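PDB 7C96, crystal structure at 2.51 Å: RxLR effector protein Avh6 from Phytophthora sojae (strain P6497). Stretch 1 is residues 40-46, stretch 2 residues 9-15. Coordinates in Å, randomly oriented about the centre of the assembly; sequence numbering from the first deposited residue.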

# COMPACT_ATOMS: atom_id res chain seq x y z
N ASP A 40 11.64 18.19 0.50
CA ASP A 40 11.19 18.46 1.86
C ASP A 40 11.08 17.16 2.65
O ASP A 40 10.82 17.21 3.86
CB ASP A 40 9.85 19.20 1.86
CG ASP A 40 9.79 20.32 0.82
OD1 ASP A 40 10.82 21.00 0.62
OD2 ASP A 40 8.71 20.51 0.21
N ILE A 41 11.31 16.02 2.01
CA ILE A 41 11.21 14.70 2.64
C ILE A 41 12.29 13.79 2.09
O ILE A 41 12.87 14.05 1.02
CB ILE A 41 9.80 14.08 2.43
CG1 ILE A 41 9.26 14.26 1.01
CG2 ILE A 41 8.81 14.67 3.42
CD1 ILE A 41 9.68 13.26 0.05
N PRO A 42 12.63 12.72 2.83
CA PRO A 42 13.76 11.87 2.45
C PRO A 42 13.57 11.18 1.11
O PRO A 42 12.45 10.97 0.64
CB PRO A 42 13.83 10.84 3.58
CG PRO A 42 13.17 11.51 4.73
CD PRO A 42 12.10 12.36 4.16
N ARG A 43 14.70 10.81 0.49
CA ARG A 43 14.67 10.22 -0.84
C ARG A 43 13.91 8.90 -0.86
O ARG A 43 13.16 8.63 -1.80
CB ARG A 43 16.10 10.05 -1.36
CG ARG A 43 16.25 9.46 -2.78
CD ARG A 43 17.74 9.40 -3.20
NE ARG A 43 18.56 8.49 -2.39
CZ ARG A 43 18.66 7.18 -2.59
NH1 ARG A 43 17.98 6.60 -3.58
NH2 ARG A 43 19.43 6.44 -1.81
N SER A 44 14.10 8.06 0.16
CA SER A 44 13.37 6.79 0.20
C SER A 44 11.87 7.03 0.33
O SER A 44 11.07 6.38 -0.36
CB SER A 44 13.85 5.93 1.38
OG SER A 44 13.14 6.26 2.56
N LEU A 45 11.49 7.95 1.20
CA LEU A 45 10.09 8.28 1.40
C LEU A 45 9.48 8.96 0.18
O LEU A 45 8.27 8.89 -0.04
CB LEU A 45 9.97 9.15 2.64
CG LEU A 45 8.64 9.17 3.36
CD1 LEU A 45 8.49 7.92 4.19
CD2 LEU A 45 8.58 10.38 4.25
N TYR A 46 10.31 9.66 -0.62
CA TYR A 46 9.83 10.29 -1.86
C TYR A 46 9.54 9.24 -2.93
O TYR A 46 8.46 9.23 -3.53
CB TYR A 46 10.87 11.30 -2.37
CG TYR A 46 10.60 11.85 -3.75
CD1 TYR A 46 9.47 12.62 -4.01
CD2 TYR A 46 11.48 11.62 -4.81
CE1 TYR A 46 9.22 13.12 -5.28
CE2 TYR A 46 11.24 12.12 -6.08
CZ TYR A 46 10.11 12.88 -6.31
OH TYR A 46 9.85 13.40 -7.56
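Stretch 2, residues 9-15: TLSNMGK

How does stretch 2 approach the loop and first helical turn of stretch 1? It arrives as helix, continuing one that began earlier in the chain, and within it M13 N donates a hydrogen bond to L10 O at 3.3 Å. The two segments run in the same general sense: the CA of L10 lies 8.4 Å from the CA of I41, and four residues further along each chain the CA of G14 comes to 6.9 Å from the CA of L45. The backbones therefore draw nearer toward their later ends. No hydrogen bond joins them, so the contact rests on apolar packing.

What does the beginning of stretch 2 contribute? T9 stays out of reach, and L10 makes the first contact, its CA-to-CB bond pointing toward stretch 1. With chi1 in t, its forked end meets three residues: CD1 lies 3.8 Å from CG2 of I41 and 3.7 Å from CD2 of L45, while CD2 approaches CD of P42 to 3.5 Å. P42 holds the N-cap position of its helix, so L10 packs where loop passes into helix.

Where does the helix touch next? S11 points away and N12 is out of reach, so the contact resumes at M13, one turn after L10. This residue is selenomethionine, and its terminal methyl CE rests 3.6 Å from CD2 of L45. That same leucine methyl thus meets both L10 and M13, and L45, buried, with chi1 in t, has more of its surface covered by the contact than any other residue of the two stretches.

How does the contact end? G14 has no side chain, and its backbone N lies 4.3 Å from CD1 of L45, a looser approach than those before it. K15 follows out of reach, its N giving only a weak hydrogen bond back to S11 O at 3.3 Å.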

# COMPACT_ATOMS: atom_id res chain seq x y z
N THR A 9 6.96 11.76 13.67
CA THR A 9 5.99 11.09 12.81
C THR A 9 6.65 10.65 11.50
O THR A 9 6.40 9.55 11.01
CB THR A 9 4.79 12.00 12.54
OG1 THR A 9 4.20 12.40 13.79
CG2 THR A 9 3.73 11.28 11.71
N LEU A 10 7.53 11.50 10.95
CA LEU A 10 8.12 11.22 9.64
C LEU A 10 9.09 10.04 9.68
O LEU A 10 9.15 9.25 8.73
CB LEU A 10 8.84 12.45 9.11
CG LEU A 10 9.20 12.31 7.63
CD1 LEU A 10 8.19 13.06 6.79
CD2 LEU A 10 10.60 12.79 7.34
N SER A 11 9.89 9.91 10.74
CA SER A 11 10.76 8.75 10.85
C SER A 11 9.96 7.46 10.99
O SER A 11 10.34 6.43 10.42
CB SER A 11 11.73 8.91 12.02
OG SER A 11 11.02 9.11 13.23
N ASN A 12 8.85 7.51 11.73
CA ASN A 12 8.00 6.34 11.98
C ASN A 12 7.33 5.85 10.70
O ASN A 12 6.64 4.83 10.71
CB ASN A 12 6.91 6.66 13.01
CG ASN A 12 7.47 7.04 14.37
OD1 ASN A 12 8.69 7.06 14.56
ND2 ASN A 12 6.59 7.34 15.32
N MSE A 13 7.52 6.57 9.59
CA MSE A 13 6.99 6.14 8.29
C MSE A 13 8.02 5.30 7.55
O MSE A 13 7.67 4.38 6.82
CB MSE A 13 6.58 7.33 7.42
CG MSE A 13 5.30 8.01 7.85
SE MSE A 13 5.09 9.80 7.05
CE MSE A 13 5.26 9.35 5.17
N GLY A 14 9.31 5.62 7.74
CA GLY A 14 10.33 4.71 7.29
C GLY A 14 10.31 3.39 8.02
O GLY A 14 10.76 2.38 7.48
N LYS A 15 9.75 3.38 9.23
CA LYS A 15 9.63 2.17 10.03
C LYS A 15 8.29 1.48 9.77
O LYS A 15 8.26 0.37 9.24
CB LYS A 15 9.79 2.50 11.52
CG LYS A 15 11.20 2.98 11.91
CD LYS A 15 11.23 3.66 13.28
CE LYS A 15 12.48 4.53 13.46
NZ LYS A 15 12.54 5.24 14.78